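Local structure of PTS system, IIA component (Streptococcus pneumoniae serotype 4, 5T3U) at residues F7-I11 with S113-I118; V39-G43 with Y56-Q60; I72-I78 with V96-F102. The protein probably relays phosphoryl groups as the IIA component of a sugar phosphotransferase system associated with fucose utilization in the pneumococcus. One frame throughout, in Å; residues are numbered along the deposited sequence.

Contact 1: residues F7-I11 with S113-I118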
# COMPACT_ATOMS: atom_id res chain seq x y z
N PHE A 7 2.21 5.14 -25.98
CA PHE A 7 3.27 4.65 -25.13
C PHE A 7 3.07 3.17 -24.79
O PHE A 7 2.05 2.56 -25.17
CB PHE A 7 3.33 5.51 -23.87
CG PHE A 7 3.48 6.97 -24.15
CD1 PHE A 7 4.70 7.48 -24.59
CD2 PHE A 7 2.43 7.84 -23.95
CE1 PHE A 7 4.86 8.83 -24.84
CE2 PHE A 7 2.56 9.20 -24.21
CZ PHE A 7 3.79 9.70 -24.66
N ASN A 8 4.03 2.58 -24.09
CA ASN A 8 3.98 1.15 -23.82
C ASN A 8 2.84 0.76 -22.86
O ASN A 8 2.12 -0.19 -23.13
CB ASN A 8 5.31 0.66 -23.26
CG ASN A 8 6.39 0.60 -24.32
OD1 ASN A 8 6.10 0.41 -25.49
ND2 ASN A 8 7.62 0.78 -23.93
N ARG A 9 2.69 1.49 -21.76
CA ARG A 9 2.00 0.98 -20.58
C ARG A 9 1.50 2.13 -19.73
O ARG A 9 2.29 2.99 -19.35
CB ARG A 9 3.00 0.14 -19.77
CG ARG A 9 2.44 -0.79 -18.72
CD ARG A 9 3.48 -1.80 -18.31
NE ARG A 9 4.11 -2.40 -19.47
CZ ARG A 9 5.38 -2.21 -19.80
NH1 ARG A 9 6.16 -1.47 -19.03
NH2 ARG A 9 5.86 -2.78 -20.91
N GLY A 10 0.19 2.16 -19.47
CA GLY A 10 -0.43 3.08 -18.50
C GLY A 10 -0.74 2.37 -17.18
O GLY A 10 -0.71 1.13 -17.10
N ILE A 11 -1.00 3.13 -16.13
CA ILE A 11 -1.23 2.50 -14.84
C ILE A 11 -2.43 3.14 -14.23
O ILE A 11 -2.49 4.35 -14.10
CB ILE A 11 0.00 2.64 -13.87
CG1 ILE A 11 1.28 2.00 -14.45
CG2 ILE A 11 -0.30 2.03 -12.45
CD1 ILE A 11 2.52 2.40 -13.67
N SER A 113 9.43 1.60 -15.01
CA SER A 113 9.63 0.72 -16.16
C SER A 113 8.54 0.88 -17.24
O SER A 113 8.48 0.08 -18.19
CB SER A 113 9.75 -0.73 -15.70
OG SER A 113 8.54 -1.19 -15.12
N TYR A 114 7.70 1.91 -17.13
CA TYR A 114 6.56 1.99 -18.05
C TYR A 114 6.88 2.41 -19.51
O TYR A 114 5.99 2.42 -20.37
CB TYR A 114 5.38 2.75 -17.46
CG TYR A 114 5.50 4.25 -17.17
CD1 TYR A 114 6.54 5.03 -17.69
CD2 TYR A 114 4.52 4.88 -16.40
CE1 TYR A 114 6.59 6.42 -17.43
CE2 TYR A 114 4.57 6.21 -16.12
CZ TYR A 114 5.60 6.99 -16.64
OH TYR A 114 5.61 8.33 -16.34
N ASP A 115 8.15 2.71 -19.78
CA ASP A 115 8.57 2.97 -21.16
C ASP A 115 9.46 1.85 -21.65
O ASP A 115 10.09 1.95 -22.72
CB ASP A 115 9.30 4.32 -21.27
CG ASP A 115 8.40 5.48 -20.95
OD1 ASP A 115 7.25 5.49 -21.44
OD2 ASP A 115 8.84 6.39 -20.22
N SER A 116 9.49 0.78 -20.89
CA SER A 116 10.39 -0.32 -21.16
C SER A 116 9.61 -1.63 -21.35
O SER A 116 8.44 -1.74 -20.97
CB SER A 116 11.41 -0.43 -20.02
OG SER A 116 12.13 -1.65 -20.11
N LYS A 117 10.26 -2.61 -21.97
CA LYS A 117 9.80 -4.01 -21.91
C LYS A 117 9.90 -4.48 -20.47
O LYS A 117 10.86 -4.15 -19.76
CB LYS A 117 10.69 -4.91 -22.78
CG LYS A 117 10.10 -5.28 -24.15
CD LYS A 117 11.07 -6.13 -24.98
CE LYS A 117 10.34 -6.90 -26.10
NZ LYS A 117 11.23 -7.97 -26.72
N ILE A 118 8.91 -5.25 -20.01
CA ILE A 118 8.99 -5.79 -18.65
C ILE A 118 8.71 -7.29 -18.60
O ILE A 118 8.09 -7.84 -19.50
CB ILE A 118 8.05 -5.06 -17.67
CG1 ILE A 118 6.58 -5.25 -18.08
CG2 ILE A 118 8.42 -3.60 -17.58
CD1 ILE A 118 5.57 -4.88 -17.00
O HOH W 1 6.00 -0.86 -16.25
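A buried arginine can hold a loop by filling its concave side, and R9 does so here. From strand 7-16 its side chain reaches into the bend formed by 113-118, where S113-S116 make a type I beta turn closed by S116 N to S113 O at 3.0 Å. Both terminal nitrogens donate to one carbonyl, R9 NH1 to S116 O at 3.0 Å and R9 NH2 to S116 O at 2.8 Å, while the bond from R9 NH1 to S113 O, 2.9 Å, is weak. Water 1 links R9 NH1 to S113 OG, which also bonds E109 O, and I118 lies over one guanidinium face. Y114 is the second large contributor: its CB packs 4.2 Å from R9 CB, and its CD2 meets I11 CD1 at 4.2 Å. N8 CB lies 3.5 Å from Y114 O. R38 binds D115 in a salt bridge and Y114 through a cation-pi contact. The loop, between helices 104-112 and 120-129, lies beside strand 7-16, with I11 packing on the former helix and I118 on the latter.

Contact 2: residues V39-G43 with Y56-Q60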
# COMPACT_ATOMS: atom_id res chain seq x y z
N VAL A 39 -0.63 7.72 -15.97
CA VAL A 39 -0.99 7.23 -14.64
C VAL A 39 -2.18 7.96 -14.09
O VAL A 39 -2.27 9.20 -14.18
CB VAL A 39 0.19 7.36 -13.60
CG1 VAL A 39 -0.20 6.74 -12.25
CG2 VAL A 39 1.46 6.69 -14.14
N ARG A 40 -3.11 7.18 -13.54
CA ARG A 40 -4.31 7.74 -12.91
C ARG A 40 -4.65 7.01 -11.63
O ARG A 40 -4.26 5.86 -11.44
CB ARG A 40 -5.51 7.64 -13.88
CG ARG A 40 -5.38 8.63 -15.05
CD ARG A 40 -6.64 8.60 -15.92
NE ARG A 40 -6.35 9.18 -17.22
CZ ARG A 40 -7.27 9.49 -18.13
NH1 ARG A 40 -8.56 9.29 -17.87
NH2 ARG A 40 -6.89 10.02 -19.29
N THR A 41 -5.41 7.67 -10.76
CA THR A 41 -5.95 6.98 -9.61
C THR A 41 -7.46 7.09 -9.53
O THR A 41 -8.05 8.02 -10.08
CB THR A 41 -5.35 7.52 -8.28
OG1 THR A 41 -5.83 8.84 -8.04
CG2 THR A 41 -3.84 7.53 -8.37
N LEU A 42 -8.09 6.17 -8.82
CA LEU A 42 -9.52 6.28 -8.55
C LEU A 42 -9.82 5.72 -7.18
O LEU A 42 -9.41 4.60 -6.87
CB LEU A 42 -10.30 5.50 -9.62
CG LEU A 42 -11.82 5.68 -9.68
CD1 LEU A 42 -12.17 7.17 -9.94
CD2 LEU A 42 -12.38 4.78 -10.82
N GLY A 43 -10.54 6.48 -6.36
CA GLY A 43 -10.97 6.00 -5.05
C GLY A 43 -12.48 5.89 -4.96
O GLY A 43 -13.19 6.79 -5.37
N TYR A 56 -16.94 5.39 -14.07
CA TYR A 56 -15.73 6.18 -13.87
C TYR A 56 -14.52 5.32 -14.08
O TYR A 56 -13.59 5.72 -14.79
CB TYR A 56 -15.62 6.71 -12.44
CG TYR A 56 -16.55 7.82 -12.06
CD1 TYR A 56 -16.99 8.77 -13.00
CD2 TYR A 56 -16.96 7.96 -10.73
CE1 TYR A 56 -17.85 9.83 -12.60
CE2 TYR A 56 -17.79 8.99 -10.33
CZ TYR A 56 -18.24 9.92 -11.26
OH TYR A 56 -19.07 10.93 -10.81
N PHE A 57 -14.55 4.14 -13.45
CA PHE A 57 -13.52 3.12 -13.60
C PHE A 57 -13.30 2.70 -15.05
O PHE A 57 -12.17 2.70 -15.55
CB PHE A 57 -13.82 1.87 -12.73
CG PHE A 57 -12.71 0.87 -12.75
CD1 PHE A 57 -11.73 0.88 -11.76
CD2 PHE A 57 -12.59 -0.04 -13.78
CE1 PHE A 57 -10.65 -0.02 -11.81
CE2 PHE A 57 -11.53 -0.94 -13.83
CZ PHE A 57 -10.56 -0.91 -12.83
N LYS A 58 -14.39 2.32 -15.73
CA LYS A 58 -14.33 1.91 -17.12
C LYS A 58 -13.71 3.01 -17.96
O LYS A 58 -12.82 2.76 -18.75
CB LYS A 58 -15.74 1.54 -17.64
CG LYS A 58 -15.80 1.16 -19.14
CD LYS A 58 -17.27 1.00 -19.60
CE LYS A 58 -17.38 0.38 -21.02
NZ LYS A 58 -16.60 1.18 -22.04
N ASN A 59 -14.18 4.24 -17.76
CA ASN A 59 -13.65 5.41 -18.47
C ASN A 59 -12.17 5.67 -18.25
O ASN A 59 -11.46 6.03 -19.19
CB ASN A 59 -14.47 6.67 -18.09
CG ASN A 59 -15.82 6.74 -18.80
OD1 ASN A 59 -16.09 5.97 -19.74
ND2 ASN A 59 -16.68 7.66 -18.37
N GLN A 60 -11.68 5.51 -17.01
CA GLN A 60 -10.23 5.65 -16.73
C GLN A 60 -9.39 4.63 -17.51
O GLN A 60 -8.34 5.00 -18.07
CB GLN A 60 -9.90 5.51 -15.23
CG GLN A 60 -10.57 6.52 -14.32
CD GLN A 60 -9.93 7.89 -14.40
OE1 GLN A 60 -10.07 8.58 -15.42
NE2 GLN A 60 -9.24 8.30 -13.32
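Side-chain rotamers show how a helix covers a parallel sheet, and strand 39-43 against helix 56-60 is an example. The two axes run nearly antiparallel, at 174°, and approach to 9.6 Å, the direction expected when a helix returns the chain between parallel strands. L42, with chi1 t and chi2 p, extends toward the helix and places CD2 3.4 Å from F57 CA; the same L42 CD2 lies 3.8 Å from F57 CB and 4.1 Å from Y56 CB. The tyrosine, at chi1 m, points its CB toward the strand but carries its ring away from it. F57 takes the t rotamer, which leads its ring into the core. One turn on, Q60 folds its side chain (m, m), so that the amide spans two strand residues: R40 NH1 donates to Q60 OE1 at 3.0 Å, and Q60 NE2 makes a weak bond to T41 O at 3.5 Å. The nearly extended R40 chain lays its guanidinium with one face over Q60 O; its NE binds N36 O, and its NH1 also forms a salt bridge with E63. T41 points away, to helix 19-31 across the sheet. Strand 39-44 is the outermost on this side, hydrogen-bonded to strand 7-16, while F57 packs on L12 and A14 of that strand and on V85, A86 and F90 of helix 81-90.

Contact 3: residues I72-I78 with V96-F102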
# COMPACT_ATOMS: atom_id res chain seq x y z
N ILE A 72 -1.92 -1.60 -16.72
CA ILE A 72 -1.96 -2.37 -15.48
C ILE A 72 -2.86 -1.64 -14.49
O ILE A 72 -2.68 -0.46 -14.22
CB ILE A 72 -0.54 -2.64 -14.92
CG1 ILE A 72 0.31 -3.36 -15.98
CG2 ILE A 72 -0.57 -3.56 -13.62
CD1 ILE A 72 1.75 -3.49 -15.60
N VAL A 73 -3.89 -2.34 -14.03
CA VAL A 73 -4.75 -1.88 -12.97
C VAL A 73 -4.19 -2.46 -11.66
O VAL A 73 -4.03 -3.69 -11.52
CB VAL A 73 -6.22 -2.36 -13.19
CG1 VAL A 73 -7.13 -1.86 -12.07
CG2 VAL A 73 -6.75 -1.89 -14.55
N LEU A 74 -3.90 -1.57 -10.72
CA LEU A 74 -3.52 -1.98 -9.36
C LEU A 74 -4.71 -1.76 -8.46
O LEU A 74 -5.28 -0.66 -8.44
CB LEU A 74 -2.32 -1.17 -8.86
CG LEU A 74 -1.03 -1.24 -9.68
CD1 LEU A 74 0.06 -0.42 -8.97
CD2 LEU A 74 -0.57 -2.69 -9.96
N THR A 75 -5.12 -2.80 -7.74
CA THR A 75 -6.23 -2.64 -6.80
C THR A 75 -5.79 -3.01 -5.37
O THR A 75 -4.81 -3.74 -5.16
CB THR A 75 -7.44 -3.50 -7.19
OG1 THR A 75 -7.07 -4.87 -7.08
CG2 THR A 75 -7.92 -3.17 -8.66
N ASP A 76 -6.53 -2.48 -4.40
CA ASP A 76 -6.11 -2.55 -3.01
C ASP A 76 -6.16 -3.95 -2.41
O ASP A 76 -5.24 -4.36 -1.72
CB ASP A 76 -6.85 -1.51 -2.13
CG ASP A 76 -8.38 -1.50 -2.33
OD1 ASP A 76 -8.91 -2.17 -3.25
OD2 ASP A 76 -9.05 -0.77 -1.55
N LEU A 77 -7.23 -4.69 -2.71
CA LEU A 77 -7.35 -6.05 -2.23
C LEU A 77 -8.37 -6.89 -3.04
O LEU A 77 -9.30 -6.34 -3.64
CB LEU A 77 -7.69 -6.04 -0.73
CG LEU A 77 -9.12 -5.80 -0.25
CD1 LEU A 77 -9.16 -5.80 1.29
CD2 LEU A 77 -9.75 -4.51 -0.79
N ILE A 78 -8.17 -8.21 -3.05
CA ILE A 78 -9.12 -9.13 -3.67
C ILE A 78 -10.53 -9.01 -3.03
O ILE A 78 -10.68 -8.85 -1.82
CB ILE A 78 -8.58 -10.59 -3.65
CG1 ILE A 78 -9.33 -11.50 -4.65
CG2 ILE A 78 -8.61 -11.20 -2.23
CD1 ILE A 78 -8.97 -11.28 -6.13
N VAL A 96 -5.26 -5.44 -20.74
CA VAL A 96 -5.47 -4.92 -19.37
C VAL A 96 -5.09 -5.99 -18.37
O VAL A 96 -5.72 -7.04 -18.32
CB VAL A 96 -6.92 -4.48 -19.13
CG1 VAL A 96 -7.14 -4.09 -17.64
CG2 VAL A 96 -7.29 -3.32 -20.05
N ASP A 97 -4.06 -5.70 -17.57
CA ASP A 97 -3.71 -6.57 -16.47
C ASP A 97 -4.24 -6.04 -15.15
O ASP A 97 -4.41 -4.84 -14.99
CB ASP A 97 -2.20 -6.77 -16.39
CG ASP A 97 -1.70 -7.70 -17.47
OD1 ASP A 97 -2.20 -8.84 -17.52
OD2 ASP A 97 -0.85 -7.26 -18.28
N ILE A 98 -4.49 -6.96 -14.21
CA ILE A 98 -5.01 -6.61 -12.88
C ILE A 98 -4.14 -7.25 -11.80
O ILE A 98 -4.06 -8.48 -11.72
CB ILE A 98 -6.49 -7.04 -12.69
CG1 ILE A 98 -7.37 -6.52 -13.85
CG2 ILE A 98 -7.00 -6.56 -11.29
CD1 ILE A 98 -8.75 -7.14 -13.91
N VAL A 99 -3.48 -6.42 -10.99
CA VAL A 99 -2.66 -6.94 -9.87
C VAL A 99 -3.24 -6.36 -8.59
O VAL A 99 -3.36 -5.14 -8.45
CB VAL A 99 -1.15 -6.61 -10.02
CG1 VAL A 99 -0.33 -7.19 -8.86
CG2 VAL A 99 -0.61 -7.16 -11.33
N THR A 100 -3.64 -7.24 -7.67
CA THR A 100 -4.27 -6.75 -6.45
C THR A 100 -3.29 -6.77 -5.25
O THR A 100 -2.19 -7.29 -5.37
CB THR A 100 -5.61 -7.49 -6.12
OG1 THR A 100 -6.26 -6.77 -5.08
CG2 THR A 100 -5.36 -8.88 -5.63
N GLY A 101 -3.70 -6.19 -4.13
CA GLY A 101 -2.84 -6.19 -2.93
C GLY A 101 -1.54 -5.41 -3.09
O GLY A 101 -0.55 -5.70 -2.39
N PHE A 102 -1.53 -4.40 -3.96
CA PHE A 102 -0.31 -3.66 -4.28
C PHE A 102 0.32 -2.92 -3.10
O PHE A 102 -0.37 -2.52 -2.15
CB PHE A 102 -0.53 -2.67 -5.45
CG PHE A 102 -1.23 -1.38 -5.07
CD1 PHE A 102 -2.62 -1.27 -5.16
CD2 PHE A 102 -0.50 -0.26 -4.67
CE1 PHE A 102 -3.28 -0.05 -4.82
CE2 PHE A 102 -1.14 0.93 -4.32
CZ PHE A 102 -2.54 1.04 -4.40
O HOH W 2 -2.91 -3.28 -0.96
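Parallel strands pair by a staggered ladder in which one residue bonds to both flanking neighbours of its partner. V73 is the example: V73 N donates to D97 O at 2.7 Å and V73 O accepts from V99 N at 2.8 Å, straddling I98. T75 N continues the ladder to V99 O at 3.0 Å, and the strands cross at -21°. CA-H...O contacts, such as L74 CA to V99 O at 3.3 Å, accompany these bonds. Toward the C-terminal ends the pairing loosens: G101 N to T75 O, 2.9 Å, is weak, and the chain turns at G101, whose phi of 65° favours glycine. Water 2 then bridges D76 O and F102 O.

These strands and helix 81-90 form a beta-alpha-beta crossover unit of the open parallel sheet, whose strand order is 2-1-3-4. V73 and I98 face helices 50-65 and 81-90 respectively, with V73 CG2 3.8 Å from V96 CG1. On the other face, L74 CD2 lies 4.0 Å from V99 CB, and both residues meet helix 104-112. F102 sets its CD1 3.7 Å from L74 CB, while the ring edge approaches T75 O. Nearby, T75 OG1 and T100 OG1 share a hydrogen bond of 2.9 Å, and T75 OG1 also bonds N83; D76 OD2 accepts from the backbone of H16. Beyond the outer strand, V99 and T100 pair antiparallel with a strand of the second subunit, which carries the sheet across the dimer interface, and F132 of that subunit packs on I78 and T100.

How the contacts relate
From the N terminus, the first strand supplies 7-11, but contact 1 closes only when the chain reaches 113-118, about a hundred residues later. Its long loop encloses the other two contacts, which follow one another in series. Contact 2 closes first, a short loop bringing helix 50-65 back over strand 39-44; contact 3 closes next, around the crossover through helix 81-90. All three meet through the sheet. The strand of contact 1 lies between those of the others, with I11 O 3.0 Å from R40 N on one side and G10 O 3.0 Å from I72 N on the other. Contacts 2 and 3 also touch directly, F57 CZ of helix 50-65 packing 3.6 Å from V73 CG1 of strand 68-75.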